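STU0660 (Streptococcus thermophilus, PDB 3ZTH) probably binds DNA as a large Csn2-type Cas protein of CRISPR-mediated bacterial immunity, and carries bound magnesium. Local coordinates at residues Val24-Glu29 with Pro238-Tyr243; Tyr33-Leu38 with Val202-Asp207; Glu262-Val267 with Thr295-Leu300. All coordinates share one frame; numbering follows the deposited sequence.

Contact 1: residues Val24-Glu29 with Pro238-Tyr243. With MG (magnesium ion), chain C.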
# COMPACT_ATOMS: atom_id res chain seq x y z
N VAL A 24 -14.33 -41.19 -3.54
CA VAL A 24 -14.02 -41.97 -2.35
C VAL A 24 -12.76 -42.80 -2.59
O VAL A 24 -12.22 -42.79 -3.69
CB VAL A 24 -15.21 -42.90 -2.03
CG1 VAL A 24 -14.84 -43.86 -0.97
CG2 VAL A 24 -16.41 -42.08 -1.59
N GLY A 25 -12.29 -43.52 -1.58
CA GLY A 25 -11.11 -44.33 -1.79
C GLY A 25 -10.11 -44.23 -0.65
O GLY A 25 -10.18 -43.32 0.17
N GLN A 26 -9.17 -45.17 -0.61
CA GLN A 26 -8.18 -45.20 0.45
C GLN A 26 -6.94 -44.40 0.11
O GLN A 26 -6.11 -44.16 0.98
CB GLN A 26 -7.82 -46.64 0.80
CG GLN A 26 -8.99 -47.43 1.35
CD GLN A 26 -9.69 -46.68 2.49
OE1 GLN A 26 -9.13 -46.52 3.57
NE2 GLN A 26 -10.91 -46.22 2.24
N ASN A 27 -6.81 -43.98 -1.14
CA ASN A 27 -5.65 -43.21 -1.56
C ASN A 27 -5.90 -41.73 -1.26
O ASN A 27 -6.12 -40.91 -2.17
CB ASN A 27 -5.41 -43.40 -3.06
CG ASN A 27 -4.06 -42.88 -3.50
OD1 ASN A 27 -3.50 -41.96 -2.90
ND2 ASN A 27 -3.54 -43.45 -4.58
N ASN A 28 -5.87 -41.38 0.02
CA ASN A 28 -6.13 -40.01 0.46
C ASN A 28 -5.26 -38.94 -0.20
O ASN A 28 -5.76 -37.87 -0.55
CB ASN A 28 -6.02 -39.93 1.98
CG ASN A 28 -7.15 -40.67 2.67
OD1 ASN A 28 -8.08 -41.15 2.01
ND2 ASN A 28 -7.09 -40.77 4.00
N GLU A 29 -3.99 -39.23 -0.39
CA GLU A 29 -3.09 -38.27 -1.02
C GLU A 29 -3.57 -37.95 -2.43
O GLU A 29 -3.64 -36.80 -2.84
CB GLU A 29 -1.67 -38.83 -1.05
CG GLU A 29 -1.20 -39.32 0.31
CD GLU A 29 -1.47 -40.81 0.55
OE1 GLU A 29 -2.62 -41.28 0.35
OE2 GLU A 29 -0.51 -41.52 0.94
N PRO A 238 -16.73 -37.96 0.29
CA PRO A 238 -17.24 -38.64 1.49
C PRO A 238 -16.18 -39.40 2.28
O PRO A 238 -15.17 -39.83 1.72
CB PRO A 238 -18.29 -39.59 0.93
CG PRO A 238 -18.71 -38.95 -0.35
CD PRO A 238 -17.41 -38.45 -0.92
N SER A 239 -16.44 -39.55 3.57
CA SER A 239 -15.56 -40.29 4.47
C SER A 239 -15.72 -41.76 4.12
O SER A 239 -16.59 -42.13 3.33
CB SER A 239 -15.99 -40.09 5.92
OG SER A 239 -16.29 -38.73 6.18
N ASP A 240 -14.91 -42.61 4.73
CA ASP A 240 -14.97 -44.04 4.46
C ASP A 240 -16.24 -44.74 4.95
O ASP A 240 -16.62 -45.79 4.41
CB ASP A 240 -13.76 -44.74 5.07
CG ASP A 240 -12.47 -44.36 4.37
OD1 ASP A 240 -12.50 -43.54 3.44
OD2 ASP A 240 -11.41 -44.91 4.78
N GLN A 241 -16.90 -44.19 5.97
CA GLN A 241 -18.08 -44.87 6.48
C GLN A 241 -19.28 -44.01 6.86
O GLN A 241 -19.15 -42.97 7.48
CB GLN A 241 -17.67 -45.74 7.68
CG GLN A 241 -18.80 -46.56 8.30
CD GLN A 241 -19.59 -45.80 9.36
OE1 GLN A 241 -20.78 -46.06 9.57
NE2 GLN A 241 -18.93 -44.86 10.04
N GLY A 242 -20.46 -44.47 6.46
CA GLY A 242 -21.69 -43.77 6.80
C GLY A 242 -22.12 -42.51 6.07
O GLY A 242 -23.11 -41.90 6.48
N TYR A 243 -21.42 -42.11 5.01
CA TYR A 243 -21.79 -40.90 4.28
C TYR A 243 -22.02 -41.07 2.78
O TYR A 243 -22.82 -40.35 2.18
CB TYR A 243 -20.77 -39.79 4.53
CG TYR A 243 -20.81 -39.31 5.96
CD1 TYR A 243 -20.12 -39.98 6.97
CD2 TYR A 243 -21.62 -38.24 6.32
CE1 TYR A 243 -20.24 -39.61 8.29
CE2 TYR A 243 -21.75 -37.85 7.64
CZ TYR A 243 -21.06 -38.54 8.62
OH TYR A 243 -21.19 -38.15 9.94
MG MG C . -9.09 -44.22 4.90
O HOH W 1 -9.71 -43.27 2.71
O HOH W 2 -9.36 -45.94 6.64
O HOH W 3 -6.77 -43.68 5.17

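Contact 2: residues Tyr33-Leu38 with Val202-Asp207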
# COMPACT_ATOMS: atom_id res chain seq x y z
N TYR A 33 -4.77 -34.45 -3.95
CA TYR A 33 -4.14 -33.86 -5.12
C TYR A 33 -5.22 -33.51 -6.14
O TYR A 33 -5.18 -32.44 -6.74
CB TYR A 33 -3.15 -34.84 -5.74
CG TYR A 33 -2.67 -34.37 -7.08
CD1 TYR A 33 -1.67 -33.41 -7.18
CD2 TYR A 33 -3.25 -34.84 -8.26
CE1 TYR A 33 -1.26 -32.91 -8.43
CE2 TYR A 33 -2.85 -34.36 -9.51
CZ TYR A 33 -1.85 -33.39 -9.59
OH TYR A 33 -1.44 -32.92 -10.81
N THR A 34 -6.16 -34.42 -6.34
CA THR A 34 -7.23 -34.21 -7.29
C THR A 34 -8.04 -32.98 -6.87
O THR A 34 -8.40 -32.15 -7.71
CB THR A 34 -8.14 -35.44 -7.36
OG1 THR A 34 -7.33 -36.59 -7.65
CG2 THR A 34 -9.17 -35.28 -8.45
N TRP A 35 -8.29 -32.86 -5.56
CA TRP A 35 -9.02 -31.69 -5.04
C TRP A 35 -8.23 -30.40 -5.27
O TRP A 35 -8.79 -29.38 -5.66
CB TRP A 35 -9.29 -31.83 -3.54
CG TRP A 35 -9.83 -30.55 -2.96
CD1 TRP A 35 -11.08 -30.05 -3.14
CD2 TRP A 35 -9.09 -29.54 -2.27
NE1 TRP A 35 -11.17 -28.78 -2.61
CE2 TRP A 35 -9.96 -28.44 -2.07
CE3 TRP A 35 -7.77 -29.45 -1.80
CZ2 TRP A 35 -9.56 -27.27 -1.42
CZ3 TRP A 35 -7.36 -28.28 -1.15
CH2 TRP A 35 -8.26 -27.20 -0.97
N GLN A 36 -6.92 -30.44 -5.02
CA GLN A 36 -6.08 -29.26 -5.17
C GLN A 36 -6.07 -28.74 -6.61
O GLN A 36 -6.12 -27.53 -6.84
CB GLN A 36 -4.64 -29.59 -4.73
CG GLN A 36 -3.69 -28.39 -4.67
CD GLN A 36 -4.09 -27.36 -3.62
OE1 GLN A 36 -4.81 -26.41 -3.91
NE2 GLN A 36 -3.62 -27.56 -2.38
N ILE A 37 -5.99 -29.65 -7.56
CA ILE A 37 -5.99 -29.27 -8.97
C ILE A 37 -7.35 -28.70 -9.35
O ILE A 37 -7.45 -27.65 -9.98
CB ILE A 37 -5.72 -30.49 -9.87
CG1 ILE A 37 -4.30 -31.01 -9.66
CG2 ILE A 37 -5.94 -30.10 -11.31
CD1 ILE A 37 -3.21 -30.07 -10.19
N LEU A 38 -8.41 -29.42 -8.98
CA LEU A 38 -9.76 -28.98 -9.28
C LEU A 38 -10.04 -27.55 -8.83
O LEU A 38 -10.51 -26.71 -9.60
CB LEU A 38 -10.77 -29.93 -8.63
CG LEU A 38 -11.07 -31.21 -9.39
CD1 LEU A 38 -11.85 -32.17 -8.52
CD2 LEU A 38 -11.85 -30.87 -10.64
N VAL A 202 -17.97 -27.89 -4.89
CA VAL A 202 -17.17 -28.95 -4.27
C VAL A 202 -17.30 -28.92 -2.75
O VAL A 202 -17.14 -27.86 -2.15
CB VAL A 202 -15.68 -28.80 -4.63
CG1 VAL A 202 -14.84 -29.73 -3.78
CG2 VAL A 202 -15.46 -29.10 -6.09
N LEU A 203 -17.56 -30.07 -2.15
CA LEU A 203 -17.70 -30.15 -0.69
C LEU A 203 -16.88 -31.25 -0.02
O LEU A 203 -17.11 -32.44 -0.24
CB LEU A 203 -19.17 -30.37 -0.33
CG LEU A 203 -20.09 -29.14 -0.40
CD1 LEU A 203 -21.49 -29.56 -0.81
CD2 LEU A 203 -20.11 -28.47 0.96
N LYS A 204 -15.92 -30.87 0.81
CA LYS A 204 -15.14 -31.87 1.51
C LYS A 204 -14.92 -31.42 2.95
O LYS A 204 -15.10 -30.25 3.26
CB LYS A 204 -13.80 -32.13 0.81
CG LYS A 204 -12.66 -31.20 1.16
CD LYS A 204 -11.36 -31.70 0.50
CE LYS A 204 -10.12 -30.99 1.06
NZ LYS A 204 -10.05 -29.54 0.74
N ASN A 205 -14.57 -32.37 3.82
CA ASN A 205 -14.32 -32.10 5.24
C ASN A 205 -15.56 -31.88 6.08
O ASN A 205 -15.46 -31.70 7.27
CB ASN A 205 -13.41 -30.89 5.41
CG ASN A 205 -12.12 -31.02 4.66
OD1 ASN A 205 -11.38 -31.99 4.83
ND2 ASN A 205 -11.82 -30.03 3.81
N ILE A 206 -16.73 -31.89 5.47
CA ILE A 206 -17.96 -31.65 6.21
C ILE A 206 -18.51 -32.88 6.95
O ILE A 206 -19.09 -32.74 8.03
CB ILE A 206 -19.04 -31.08 5.29
CG1 ILE A 206 -18.57 -29.73 4.74
CG2 ILE A 206 -20.35 -30.90 6.04
CD1 ILE A 206 -18.05 -28.79 5.83
N ASP A 207 -18.33 -34.06 6.37
CA ASP A 207 -18.81 -35.29 6.99
C ASP A 207 -18.46 -35.38 8.46
O ASP A 207 -19.25 -35.86 9.28
CB ASP A 207 -18.23 -36.53 6.31
CG ASP A 207 -18.75 -36.73 4.92
OD1 ASP A 207 -19.78 -36.11 4.60
OD2 ASP A 207 -18.14 -37.51 4.17

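Contact 3: residues Glu262-Val267 with Thr295-Leu300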
# COMPACT_ATOMS: atom_id res chain seq x y z
N GLU A 262 -11.23 -46.28 -10.63
CA GLU A 262 -12.37 -46.81 -11.38
C GLU A 262 -13.63 -46.14 -10.84
O GLU A 262 -13.64 -45.65 -9.72
CB GLU A 262 -12.52 -48.32 -11.15
CG GLU A 262 -11.29 -49.17 -11.41
CD GLU A 262 -10.99 -49.41 -12.89
OE1 GLU A 262 -11.79 -48.98 -13.76
OE2 GLU A 262 -9.95 -50.04 -13.19
N HIS A 263 -14.68 -46.10 -11.65
CA HIS A 263 -15.94 -45.55 -11.16
C HIS A 263 -16.91 -46.72 -11.18
O HIS A 263 -16.72 -47.67 -11.94
CB HIS A 263 -16.43 -44.39 -12.03
CG HIS A 263 -16.65 -44.73 -13.47
ND1 HIS A 263 -17.63 -45.60 -13.88
CD2 HIS A 263 -16.05 -44.28 -14.60
CE1 HIS A 263 -17.63 -45.67 -15.20
NE2 HIS A 263 -16.68 -44.88 -15.66
N LEU A 264 -17.92 -46.69 -10.30
CA LEU A 264 -18.89 -47.78 -10.24
C LEU A 264 -19.72 -47.85 -11.52
O LEU A 264 -19.74 -46.90 -12.32
CB LEU A 264 -19.82 -47.62 -9.04
CG LEU A 264 -19.24 -47.78 -7.63
CD1 LEU A 264 -20.34 -47.59 -6.60
CD2 LEU A 264 -18.61 -49.15 -7.48
N TYR A 265 -20.39 -48.98 -11.69
CA TYR A 265 -21.27 -49.21 -12.84
C TYR A 265 -22.69 -48.96 -12.34
O TYR A 265 -22.88 -48.46 -11.23
CB TYR A 265 -21.17 -50.67 -13.31
CG TYR A 265 -19.79 -51.15 -13.71
CD1 TYR A 265 -19.14 -50.63 -14.84
CD2 TYR A 265 -19.17 -52.18 -13.01
CE1 TYR A 265 -17.90 -51.13 -15.25
CE2 TYR A 265 -17.94 -52.69 -13.41
CZ TYR A 265 -17.31 -52.16 -14.53
OH TYR A 265 -16.10 -52.71 -14.93
N ASP A 266 -23.68 -49.30 -13.15
CA ASP A 266 -25.07 -49.14 -12.73
C ASP A 266 -25.29 -50.19 -11.65
O ASP A 266 -24.69 -51.27 -11.70
CB ASP A 266 -26.04 -49.38 -13.89
CG ASP A 266 -25.97 -48.28 -14.94
OD1 ASP A 266 -26.28 -47.11 -14.61
OD2 ASP A 266 -25.61 -48.60 -16.09
N VAL A 267 -26.15 -49.87 -10.69
CA VAL A 267 -26.46 -50.77 -9.58
C VAL A 267 -27.08 -52.10 -10.01
O VAL A 267 -26.67 -53.17 -9.56
CB VAL A 267 -27.40 -50.08 -8.57
CG1 VAL A 267 -27.59 -50.94 -7.34
CG2 VAL A 267 -26.84 -48.71 -8.20
N THR A 295 -21.21 -49.61 1.98
CA THR A 295 -20.25 -49.89 3.03
C THR A 295 -18.84 -50.18 2.52
O THR A 295 -17.86 -49.64 3.01
CB THR A 295 -20.69 -51.12 3.85
OG1 THR A 295 -21.92 -50.83 4.53
CG2 THR A 295 -19.61 -51.52 4.86
N VAL A 296 -18.77 -51.05 1.52
CA VAL A 296 -17.51 -51.51 0.96
C VAL A 296 -16.82 -50.69 -0.12
O VAL A 296 -15.58 -50.70 -0.22
CB VAL A 296 -17.67 -52.95 0.42
CG1 VAL A 296 -16.40 -53.40 -0.24
CG2 VAL A 296 -18.02 -53.89 1.55
N THR A 297 -17.59 -49.98 -0.94
CA THR A 297 -16.99 -49.20 -2.02
C THR A 297 -15.72 -48.41 -1.66
O THR A 297 -14.75 -48.42 -2.41
CB THR A 297 -18.01 -48.25 -2.64
OG1 THR A 297 -19.02 -49.01 -3.31
CG2 THR A 297 -17.34 -47.34 -3.64
N PRO A 298 -15.73 -47.71 -0.52
CA PRO A 298 -14.53 -46.94 -0.15
C PRO A 298 -13.26 -47.80 -0.00
O PRO A 298 -12.14 -47.28 -0.07
CB PRO A 298 -14.94 -46.29 1.18
CG PRO A 298 -16.42 -46.13 1.01
CD PRO A 298 -16.83 -47.45 0.42
N TYR A 299 -13.44 -49.10 0.19
CA TYR A 299 -12.29 -49.99 0.36
C TYR A 299 -11.93 -50.83 -0.85
O TYR A 299 -11.06 -51.69 -0.76
CB TYR A 299 -12.54 -50.92 1.55
CG TYR A 299 -12.71 -50.19 2.84
CD1 TYR A 299 -11.62 -49.59 3.48
CD2 TYR A 299 -13.98 -50.03 3.41
CE1 TYR A 299 -11.79 -48.84 4.66
CE2 TYR A 299 -14.16 -49.30 4.59
CZ TYR A 299 -13.06 -48.70 5.20
OH TYR A 299 -13.25 -47.97 6.34
N LEU A 300 -12.57 -50.60 -1.99
CA LEU A 300 -12.29 -51.37 -3.18
C LEU A 300 -10.96 -50.97 -3.81
O LEU A 300 -10.48 -49.86 -3.59
CB LEU A 300 -13.42 -51.19 -4.20
CG LEU A 300 -14.78 -51.64 -3.66
CD1 LEU A 300 -15.88 -51.29 -4.65
CD2 LEU A 300 -14.74 -53.14 -3.40

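Contact 1: residues Val24-Glu29 with Pro238-Tyr243
Gln26 and Asp240 lean across the gap between their loops and meet over a magnesium ion. From CB of Gln26, CG leaves anti to the carbonyl carbon, and a bend at chi2 (-50°) folds the chain back, so the amide comes down on the carboxylate. CD lies 3.4 Å from Asp240 OD2. Beyond it, OE1 turns to the metal, a rather long 2.7 Å from the magnesium, and also lies near water 2. NE2 takes the other course: one N-H makes a weak hydrogen bond to Asp240 OD2 (2.9 Å, 148°), while its stronger partner is Pro298 O. The amide and carboxylate planes are turned 61° against each other, so no flat, two-pronged pairing forms.

Asp240 OD2 binds the magnesium at 2.4 Å, and three waters complete the five oxygens seen around the ion. Of these, water 1 lies 2.6 Å from Gly25 O, tying the ion to the loop backbone, though more acceptors surround this water than it has protons. Further back along both segments, Val24 CG2 packs on Pro238 CD at 3.8 Å, the two side chains crossing at about a right angle. The loop 25-27 joins strand 20-24 to helix 28-43, the place a P-loop takes in the P-loop NTPase clan, to which the family is assigned.

Gln26 OE1 and Asp240 OD2, two acceptors, sit just 3.0 Å apart; the cation they share presumably offsets their repulsion, while the single carboxylate would neutralise only part of the ion's charge.

Contact 2: residues Tyr33-Leu38 with Val202-Asp207
Lys204 lays its ammonium over the indole of Trp35, a cation-pi pair that joins helix 28-43 to strand 199-204 in the parallel core of this P-loop-type fold. NZ stands 3.0 Å from the centroid of the six-membered ring, a short distance, and only 11° off the normal, so the charge lies almost squarely over the ring. The lysine chain runs extended until its last torsion, where chi4 (-66°) bends NZ onto the face. Its charged end has a second grip: NZ is hydrogen-bonded to Ser81 OG.

A CH-pi contact backs this up. CE lies over the neighbouring five-membered ring, 4.0 Å from its centroid, with carbon and nitrogen each taking one ring of the pair. The lysine and the indole cross at about a right angle.

The apolar contact comes from another direction. Val202, two residues back along the strand and pointing the same way as Lys204, meets the indole in its plane. Phe209 of a neighbouring subunit also packs against Lys204. Polar fixing of the ring falls to Trp35 NE1, bonded to Asp79 OD2, and close by that nitrogen the Val202 methyl CG1 sits 3.8 Å from Trp35 CD1.

Contact 3: residues Glu262-Val267 with Thr295-Leu300
Leu264 reaches Thr297 with its CG anti to the carbonyl carbon (chi1 -68°) and CD1 fully extended beyond it, while Thr297 puts OG1 nearest the leucine (chi1 -67°), with the methyl CG2 only slightly farther off. The two side chains approach tip to tip. CD1 of Leu264 stops 3.8 Å from Thr297 OG1, and its other methyl, CD2, lies 4.2 Å from that same oxygen, so the branched end of the leucine straddles the hydroxyl. This is a van der Waals contact and not a polar one: the hydroxyl is spent on its own helix, where OG1 donates to Leu293 O. With the proton drawn back in that way, the oxygen can lie against methyl groups without giving up its bond.

Leu300 adds a looser touch. Its CD1 is 4.5 Å from Leu264 CD2, methyl to methyl, and all three residues are buried.

In the fold, Leu264 directly follows the edge strand 261-263, which pairs antiparallel with strand 254-257 as a beta-hairpin at the border of the mixed sheet. Across the contact, helix 286-296 runs out into a 3-10 turn, with Tyr299 N bonded to Val296 O and Leu300 N to Thr297 O (3.1 Å). With about three residues a turn, this winding brings Thr297 and Leu300, three residues apart, to the same side, both facing Leu264. Ile256 of strand 254-257 touches both of them, and Met270 of helix 267-277 packs on Leu264.

The last residue of the strand bonds the carbonyl just after it: His263 ND1 donates to Leu264 O at 2.9 Å and a nearly straight 168°. The carbonyl oxygen lies in the imidazole plane, while ND1 approaches from above the plane of the carbonyl.

How the contacts relate
From the N terminus, the chain first lays down 24-29 and then 33-38, at the start and along the length of helix 28-43. Contact 2 closes first, when 202-207 returns to that helix; contact 1 closes next, at 238-243, so contact 2 is nested inside its loop. Contact 3 follows in series, a short closure of the edge strand on the end of helix 286-296. Asp207 OD2 probably accepts a hydrogen bond from Ser239 N, joining contacts 2 and 1 past the strand ends. Contacts 1 and 3 meet where Pro298 packs against Val24. Contacts 2 and 3 stay apart, linked through the sheet.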